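Local coordinates for peptidase M16 domain protein (Alicyclobacillus acidocaldarius subsp. acidocaldarius DSM 446, PDB 4XEA) that is a putative metallopeptidase of the M16 (insulinase-like) family that probably hydrolyses peptide bonds and binds a nickel ion, at residues E104-V109 and D205-V210; T111-V116 and E213-K218. All coordinates share one frame; numbering follows the deposited sequence.

Contacts 1 and 2 are two successive levels of one helix pair: helix 105-116 and helix 204-216 lie side by side on the mixed sheet with strands 31-37 and 194-200, and touch twice, at centres about 11 Å apart. Along the chain the order is 104-109, 111-116, 205-210, 213-218, so the first halves of both helices meet in contact 1 and their later parts in contact 2. Contact 1 is mainly apolar, whereas contact 2 adds a salt bridge and a hydrogen bond from a side-chain amide. The pair thus ties the chain following strand 95-101 to that following strand 194-200 in the alpha+beta M16 fold, with a sodium ion bound at the end of helix 105-116.

Contact 1 (E104-V109 and D205-V210); sequences EIAKHV and DEIAHV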
ATOM      1  N   GLU A 104      12.416 -22.438  -4.360  1.00 73.49           N
ATOM      2  CA  GLU A 104      12.056 -23.158  -5.577  1.00 73.16           C
ATOM      3  C   GLU A 104      11.881 -22.168  -6.729  1.00 70.01           C
ATOM      4  O   GLU A 104      10.969 -22.281  -7.557  1.00 68.61           O
ATOM      5  CB  GLU A 104      10.783 -23.978  -5.352  1.00 74.41           C
ATOM      6  CG  GLU A 104      10.931 -25.148  -4.341  1.00 79.14           C
ATOM      7  CD  GLU A 104      11.303 -26.436  -5.029  1.00 84.49           C
ATOM      8  OE1 GLU A 104      10.958 -27.509  -4.503  1.00 89.99           O
ATOM      9  OE2 GLU A 104      11.925 -26.380  -6.121  1.00 83.62           O
ATOM     10  N   ILE A 105      12.783 -21.194  -6.757  1.00 68.88           N
ATOM     11  CA  ILE A 105      12.756 -20.125  -7.732  1.00 66.35           C
ATOM     12  C   ILE A 105      12.922 -20.707  -9.135  1.00 66.42           C
ATOM     13  O   ILE A 105      12.240 -20.265 -10.051  1.00 65.11           O
ATOM     14  CB  ILE A 105      13.831 -19.047  -7.399  1.00 65.74           C
ATOM     15  CG1 ILE A 105      13.605 -18.496  -5.983  1.00 66.97           C
ATOM     16  CG2 ILE A 105      13.792 -17.909  -8.387  1.00 61.71           C
ATOM     17  CD1 ILE A 105      12.183 -18.000  -5.725  1.00 63.33           C
ATOM     18  N   ALA A 106      13.767 -21.737  -9.296  1.00 68.81           N
ATOM     19  CA  ALA A 106      13.928 -22.428 -10.596  1.00 69.69           C
ATOM     20  C   ALA A 106      12.580 -22.872 -11.151  1.00 69.31           C
ATOM     21  O   ALA A 106      12.267 -22.619 -12.322  1.00 66.84           O
ATOM     22  CB  ALA A 106      14.899 -23.646 -10.498  1.00 73.13           C
ATOM     23  N   LYS A 107      11.765 -23.484 -10.299  1.00 70.60           N
ATOM     24  CA  LYS A 107      10.440 -23.959 -10.706  1.00 71.59           C
ATOM     25  C   LYS A 107       9.526 -22.810 -11.112  1.00 68.21           C
ATOM     26  O   LYS A 107       8.840 -22.902 -12.135  1.00 68.66           O
ATOM     27  CB  LYS A 107       9.787 -24.788  -9.594  1.00 74.87           C
ATOM     28  CG  LYS A 107       8.448 -25.421  -9.984  1.00 78.00           C
ATOM     29  CD  LYS A 107       8.172 -26.691  -9.190  1.00 84.79           C
ATOM     30  CE  LYS A 107       8.865 -27.899  -9.839  1.00 89.32           C
ATOM     31  NZ  LYS A 107       8.757 -29.118  -9.035  1.00 94.25           N
ATOM     32  N   HIS A 108       9.545 -21.723 -10.341  1.00 64.93           N
ATOM     33  CA  HIS A 108       8.628 -20.629 -10.555  1.00 62.34           C
ATOM     34  C   HIS A 108       8.968 -19.884 -11.855  1.00 59.78           C
ATOM     35  O   HIS A 108       8.080 -19.541 -12.623  1.00 57.89           O
ATOM     36  CB  HIS A 108       8.630 -19.646  -9.380  1.00 61.03           C
ATOM     37  CG  HIS A 108       8.173 -20.252  -8.085  1.00 63.87           C
ATOM     38  ND1 HIS A 108       6.982 -20.932  -7.965  1.00 65.72           N
ATOM     39  CD2 HIS A 108       8.750 -20.278  -6.861  1.00 66.89           C
ATOM     40  CE1 HIS A 108       6.851 -21.370  -6.725  1.00 68.43           C
ATOM     41  NE2 HIS A 108       7.912 -20.990  -6.034  1.00 69.86           N
ATOM     42  N   VAL A 109      10.249 -19.637 -12.091  1.00 60.05           N
ATOM     43  CA  VAL A 109      10.658 -19.011 -13.342  1.00 58.67           C
ATOM     44  C   VAL A 109      10.234 -19.829 -14.559  1.00 59.23           C
ATOM     45  O   VAL A 109       9.786 -19.271 -15.561  1.00 57.12           O
ATOM     46  CB  VAL A 109      12.169 -18.744 -13.391  1.00 59.22           C
ATOM     47  CG1 VAL A 109      12.552 -18.172 -14.799  1.00 56.32           C
ATOM     48  CG2 VAL A 109      12.536 -17.761 -12.293  1.00 57.57           C
ATOM     49  N   ASP A 205      23.472 -17.580 -11.313  1.00 70.98           N
ATOM     50  CA  ASP A 205      24.020 -18.563 -12.262  1.00 72.97           C
ATOM     51  C   ASP A 205      22.986 -19.669 -12.483  1.00 73.43           C
ATOM     52  O   ASP A 205      22.781 -20.125 -13.601  1.00 72.34           O
ATOM     53  CB  ASP A 205      25.328 -19.191 -11.743  1.00 77.22           C
ATOM     54  CG  ASP A 205      26.443 -18.166 -11.497  1.00 79.31           C
ATOM     55  OD1 ASP A 205      26.613 -17.219 -12.290  1.00 78.68           O
ATOM     56  OD2 ASP A 205      27.181 -18.347 -10.506  1.00 85.17           O
ATOM     57  N   GLU A 206      22.345 -20.103 -11.394  1.00 74.10           N
ATOM     58  CA  GLU A 206      21.328 -21.158 -11.453  1.00 74.89           C
ATOM     59  C   GLU A 206      20.150 -20.735 -12.322  1.00 71.86           C
ATOM     60  O   GLU A 206      19.728 -21.479 -13.215  1.00 72.79           O
ATOM     61  CB  GLU A 206      20.813 -21.486 -10.047  1.00 76.34           C
ATOM     62  CG  GLU A 206      19.694 -22.546 -10.001  1.00 78.74           C
ATOM     63  CD  GLU A 206      18.900 -22.528  -8.687  1.00 81.51           C
ATOM     64  OE1 GLU A 206      19.070 -21.581  -7.876  1.00 81.20           O
ATOM     65  OE2 GLU A 206      18.109 -23.473  -8.472  1.00 84.72           O
ATOM     66  N   ILE A 207      19.629 -19.535 -12.076  1.00 68.08           N
ATOM     67  CA  ILE A 207      18.434 -19.093 -12.763  1.00 65.09           C
ATOM     68  C   ILE A 207      18.721 -18.754 -14.241  1.00 63.97           C
ATOM     69  O   ILE A 207      17.885 -19.022 -15.115  1.00 62.27           O
ATOM     70  CB  ILE A 207      17.771 -17.897 -12.027  1.00 62.76           C
ATOM     71  CG1 ILE A 207      17.274 -18.316 -10.632  1.00 63.86           C
ATOM     72  CG2 ILE A 207      16.625 -17.318 -12.863  1.00 59.95           C
ATOM     73  CD1 ILE A 207      16.348 -19.535 -10.609  1.00 66.76           C
ATOM     74  N   ALA A 208      19.905 -18.196 -14.523  1.00 64.17           N
ATOM     75  CA  ALA A 208      20.300 -17.884 -15.914  1.00 63.59           C
ATOM     76  C   ALA A 208      20.353 -19.128 -16.778  1.00 65.77           C
ATOM     77  O   ALA A 208      19.972 -19.093 -17.937  1.00 65.97           O
ATOM     78  CB  ALA A 208      21.622 -17.164 -15.960  1.00 63.68           C
ATOM     79  N   HIS A 209      20.808 -20.234 -16.203  1.00 68.78           N
ATOM     80  CA  HIS A 209      20.860 -21.518 -16.886  1.00 71.68           C
ATOM     81  C   HIS A 209      19.447 -22.105 -17.088  1.00 70.71           C
ATOM     82  O   HIS A 209      19.131 -22.627 -18.144  1.00 70.65           O
ATOM     83  CB  HIS A 209      21.760 -22.454 -16.060  1.00 75.37           C
ATOM     84  CG  HIS A 209      21.924 -23.822 -16.629  1.00 81.01           C
ATOM     85  ND1 HIS A 209      22.621 -24.069 -17.794  1.00 84.91           N
ATOM     86  CD2 HIS A 209      21.532 -25.030 -16.159  1.00 87.01           C
ATOM     87  CE1 HIS A 209      22.631 -25.371 -18.030  1.00 88.76           C
ATOM     88  NE2 HIS A 209      21.982 -25.977 -17.050  1.00 90.41           N
ATOM     89  N   VAL A 210      18.594 -22.010 -16.081  1.00 69.65           N
ATOM     90  CA  VAL A 210      17.196 -22.462 -16.215  1.00 69.80           C
ATOM     91  C   VAL A 210      16.448 -21.715 -17.353  1.00 67.55           C
ATOM     92  O   VAL A 210      15.672 -22.315 -18.129  1.00 67.32           O
ATOM     93  CB  VAL A 210      16.426 -22.240 -14.893  1.00 69.58           C
ATOM     94  CG1 VAL A 210      14.921 -22.462 -15.088  1.00 69.94           C
ATOM     95  CG2 VAL A 210      16.984 -23.108 -13.782  1.00 70.65           C
TER
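Glu206 opens the contact from helix 204-216: CG is anti to the backbone N (chi1 178°) and the chain runs extended beyond it, bringing carboxylate OE2 to 3.8 Å from CB of Ala106, a loose touch at the exposed margin. Ile207, the next residue, has the largest share of the contact. With CG2 anti to its backbone N and CG1 beside that N, its two branches part: CD1 at the end of CG1 lies 3.6 Å from the backbone N of Ala106 and 3.8 Å from CG2 of Ile105, while CG2 meets CG2 of Val109 at 4.2 Å. The isoleucine crosses Ile105 and Val109 obliquely. The segment axes of 105-109 and 205-210 approach to 9.8 Å and run in roughly the same direction, crossing at -31°; the pair packs on the mixed, mostly antiparallel sheet of the alpha+beta M16 domain, where Ile198 lies under both Val109 and Ile207. An alanine at Ile207 would take away both branches and would probably loosen the packing of Ile105 and Val109 against helix 204-216. Val210, a turn later, straddles Ala106 with its two methyls: CG1 approaches the backbone O of Ala106 at 3.8 Å, and CG2 rests 3.9 Å from CB of the same alanine, whose small side chain lets the helices come near, with CA of Ala106 6.0 Å from CA of Ile207.

Contact 2 (T111-V116 and E213-K218); sequences TLLDFV and ENQAKK. With NA (sodium ion), chain B.
Helices 105-116 and 204-216 are neighbours on the mixed sheet of the alpha+beta M16 fold, and the polar link here runs through one carboxylate oxygen, OD1 of Asp114. The ionic part is a salt bridge with Lys218, just beyond helix 204-216, whose extended chain delivers NZ to 2.8 Å from OD1 of Asp114, on the anti lone pair. Gln117 OE1 is a second partner of this ammonium. Among the hydrogen bonds, ND2 of Asn214 donates to the same OD1 of Asp114 over 3.0 Å and nearly straight (162°), reaching it from above the carboxylate plane while OD1 stays close to the amide plane of Asn214. Two donors thus grip one oxygen, which probably favours the ionised aspartate. The amide's other end is held too: NE2 of Gln215 gives a more bent bond, 3.0 Å long, to a lone pair of Asn214 OD1, which helps fix the amide's flip; NE2 also bonds Gln117 OE1. Van der Waals contact comes from Leu113, which slides past Asn214 in the opposite direction: CD1 lies 3.7 Å from CG of Asn214 and CB 3.7 Å from its OD1, so the leucine packs on an amide; Phe35 and Leu196 of the sheet touch it too. Metal binding occupies the far side of helix 105-116, where two waters and the carbonyls of Met67 and Ser118 join Phe115, whose O sits 2.1 Å from the sodium ion.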
ATOM      1  N   THR A 111       7.669 -21.963 -14.627  1.00 62.15           N
ATOM      2  CA  THR A 111       6.218 -21.853 -14.729  1.00 61.08           C
ATOM      3  C   THR A 111       5.813 -20.505 -15.360  1.00 58.85           C
ATOM      4  O   THR A 111       4.881 -20.430 -16.177  1.00 58.13           O
ATOM      5  CB  THR A 111       5.586 -21.987 -13.339  1.00 61.89           C
ATOM      6  OG1 THR A 111       6.065 -23.192 -12.691  1.00 64.12           O
ATOM      7  CG2 THR A 111       4.056 -21.983 -13.444  1.00 60.98           C
ATOM      8  N   LEU A 112       6.535 -19.448 -14.988  1.00 57.30           N
ATOM      9  CA  LEU A 112       6.255 -18.097 -15.508  1.00 54.80           C
ATOM     10  C   LEU A 112       6.484 -18.077 -17.025  1.00 54.15           C
ATOM     11  O   LEU A 112       5.633 -17.633 -17.790  1.00 53.43           O
ATOM     12  CB  LEU A 112       7.126 -17.054 -14.791  1.00 52.79           C
ATOM     13  CG  LEU A 112       6.935 -15.599 -15.253  1.00 50.20           C
ATOM     14  CD1 LEU A 112       5.506 -15.143 -15.057  1.00 44.06           C
ATOM     15  CD2 LEU A 112       7.924 -14.709 -14.545  1.00 48.97           C
ATOM     16  N   LEU A 113       7.636 -18.568 -17.460  1.00 55.55           N
ATOM     17  CA  LEU A 113       7.916 -18.602 -18.903  1.00 54.86           C
ATOM     18  C   LEU A 113       6.863 -19.452 -19.597  1.00 55.63           C
ATOM     19  O   LEU A 113       6.272 -19.024 -20.582  1.00 55.43           O
ATOM     20  CB  LEU A 113       9.317 -19.135 -19.196  1.00 56.42           C
ATOM     21  CG  LEU A 113      10.477 -18.234 -18.774  1.00 56.25           C
ATOM     22  CD1 LEU A 113      11.800 -19.011 -18.780  1.00 61.11           C
ATOM     23  CD2 LEU A 113      10.544 -16.972 -19.663  1.00 56.06           C
ATOM     24  N   ASP A 114       6.638 -20.658 -19.081  1.00 58.40           N
ATOM     25  CA  ASP A 114       5.718 -21.628 -19.706  1.00 59.61           C
ATOM     26  C   ASP A 114       4.290 -21.101 -19.887  1.00 58.69           C
ATOM     27  O   ASP A 114       3.718 -21.218 -20.974  1.00 59.25           O
ATOM     28  CB  ASP A 114       5.699 -22.932 -18.900  1.00 63.22           C
ATOM     29  CG  ASP A 114       7.004 -23.706 -19.007  1.00 63.75           C
ATOM     30  OD1 ASP A 114       7.873 -23.369 -19.864  1.00 62.25           O
ATOM     31  OD2 ASP A 114       7.139 -24.666 -18.246  1.00 67.43           O
ATOM     32  N   PHE A 115       3.703 -20.492 -18.858  1.00 56.75           N
ATOM     33  CA  PHE A 115       2.281 -20.105 -18.980  1.00 55.69           C
ATOM     34  C   PHE A 115       2.060 -18.833 -19.828  1.00 52.62           C
ATOM     35  O   PHE A 115       0.973 -18.611 -20.362  1.00 50.51           O
ATOM     36  CB  PHE A 115       1.573 -20.063 -17.604  1.00 56.64           C
ATOM     37  CG  PHE A 115       1.420 -18.680 -16.980  1.00 55.53           C
ATOM     38  CD1 PHE A 115       0.354 -17.862 -17.315  1.00 55.33           C
ATOM     39  CD2 PHE A 115       2.304 -18.240 -15.991  1.00 56.58           C
ATOM     40  CE1 PHE A 115       0.183 -16.596 -16.704  1.00 52.80           C
ATOM     41  CE2 PHE A 115       2.156 -16.999 -15.390  1.00 54.32           C
ATOM     42  CZ  PHE A 115       1.092 -16.167 -15.747  1.00 52.52           C
ATOM     43  N   VAL A 116       3.087 -18.014 -19.972  1.00 50.69           N
ATOM     44  CA  VAL A 116       2.991 -16.825 -20.811  1.00 48.19           C
ATOM     45  C   VAL A 116       3.309 -17.165 -22.285  1.00 49.90           C
ATOM     46  O   VAL A 116       2.805 -16.486 -23.188  1.00 48.26           O
ATOM     47  CB  VAL A 116       3.901 -15.727 -20.255  1.00 46.55           C
ATOM     48  CG1 VAL A 116       3.906 -14.474 -21.147  1.00 47.25           C
ATOM     49  CG2 VAL A 116       3.439 -15.359 -18.790  1.00 44.84           C
ATOM     50  N   GLU A 213      17.862 -22.843 -20.790  1.00 72.47           N
ATOM     51  CA  GLU A 213      17.408 -24.208 -21.073  1.00 75.78           C
ATOM     52  C   GLU A 213      15.930 -24.258 -21.428  1.00 74.39           C
ATOM     53  O   GLU A 213      15.539 -24.947 -22.360  1.00 75.23           O
ATOM     54  CB  GLU A 213      17.727 -25.154 -19.908  1.00 78.87           C
ATOM     55  CG  GLU A 213      19.180 -25.540 -19.863  1.00 83.50           C
ATOM     56  CD  GLU A 213      19.588 -26.373 -21.079  1.00 89.07           C
ATOM     57  OE1 GLU A 213      19.922 -25.785 -22.138  1.00 92.33           O
ATOM     58  OE2 GLU A 213      19.552 -27.612 -20.981  1.00 95.04           O
ATOM     59  N   ASN A 214      15.114 -23.502 -20.706  1.00 71.40           N
ATOM     60  CA  ASN A 214      13.688 -23.442 -20.983  1.00 70.58           C
ATOM     61  C   ASN A 214      13.406 -22.905 -22.385  1.00 68.93           C
ATOM     62  O   ASN A 214      12.581 -23.463 -23.109  1.00 70.67           O
ATOM     63  CB  ASN A 214      12.990 -22.540 -19.936  1.00 68.55           C
ATOM     64  CG  ASN A 214      11.487 -22.494 -20.107  1.00 66.50           C
ATOM     65  OD1 ASN A 214      10.971 -21.862 -21.033  1.00 65.69           O
ATOM     66  ND2 ASN A 214      10.768 -23.139 -19.188  1.00 66.02           N
ATOM     67  N   GLN A 215      14.068 -21.800 -22.747  1.00 66.75           N
ATOM     68  CA  GLN A 215      13.920 -21.173 -24.064  1.00 64.80           C
ATOM     69  C   GLN A 215      14.524 -21.991 -25.207  1.00 67.96           C
ATOM     70  O   GLN A 215      13.933 -22.062 -26.287  1.00 67.57           O
ATOM     71  CB  GLN A 215      14.548 -19.776 -24.053  1.00 62.15           C
ATOM     72  CG  GLN A 215      13.871 -18.818 -23.017  1.00 57.97           C
ATOM     73  CD  GLN A 215      12.406 -18.608 -23.321  1.00 55.05           C
ATOM     74  OE1 GLN A 215      12.044 -17.681 -24.053  1.00 54.57           O
ATOM     75  NE2 GLN A 215      11.556 -19.477 -22.799  1.00 54.56           N
ATOM     76  N   ALA A 216      15.682 -22.612 -24.957  1.00 70.76           N
ATOM     77  CA  ALA A 216      16.346 -23.465 -25.961  1.00 74.17           C
ATOM     78  C   ALA A 216      15.495 -24.682 -26.363  1.00 77.58           C
ATOM     79  O   ALA A 216      15.552 -25.132 -27.509  1.00 79.22           O
ATOM     80  CB  ALA A 216      17.725 -23.912 -25.463  1.00 76.25           C
ATOM     81  N   LYS A 217      14.701 -25.195 -25.424  1.00 78.46           N
ATOM     82  CA  LYS A 217      13.813 -26.340 -25.667  1.00 81.27           C
ATOM     83  C   LYS A 217      12.535 -26.009 -26.431  1.00 79.83           C
ATOM     84  O   LYS A 217      11.849 -26.897 -26.905  1.00 81.17           O
ATOM     85  CB  LYS A 217      13.460 -27.014 -24.333  1.00 82.85           C
ATOM     86  CG  LYS A 217      14.566 -27.939 -23.821  1.00 87.24           C
ATOM     87  CD  LYS A 217      14.368 -28.316 -22.341  1.00 89.51           C
ATOM     88  CE  LYS A 217      15.558 -29.106 -21.806  1.00 93.46           C
ATOM     89  NZ  LYS A 217      15.692 -29.005 -20.315  1.00 92.82           N
ATOM     90  N   LYS A 218      12.213 -24.729 -26.557  1.00 77.09           N
ATOM     91  CA  LYS A 218      11.034 -24.308 -27.302  1.00 76.44           C
ATOM     92  C   LYS A 218      11.398 -23.863 -28.718  1.00 76.57           C
ATOM     93  O   LYS A 218      12.556 -23.578 -29.017  1.00 76.44           O
ATOM     94  CB  LYS A 218      10.330 -23.172 -26.558  1.00 72.76           C
ATOM     95  CG  LYS A 218       9.810 -23.607 -25.174  1.00 73.82           C
ATOM     96  CD  LYS A 218       9.134 -22.457 -24.402  1.00 68.82           C
ATOM     97  CE  LYS A 218       8.624 -22.971 -23.050  1.00 69.42           C
ATOM     98  NZ  LYS A 218       7.843 -21.971 -22.312  1.00 64.47           N
TER
HETATM   99 NA    NA B 501      -0.886 -19.374 -21.002  1.00 49.58          NA
HETATM  100  O   HOH W   1      -0.988 -21.541 -20.210  1.00 59.95           O
HETATM  101  O   HOH W   2      -3.321 -19.631 -21.669  1.00 57.42           O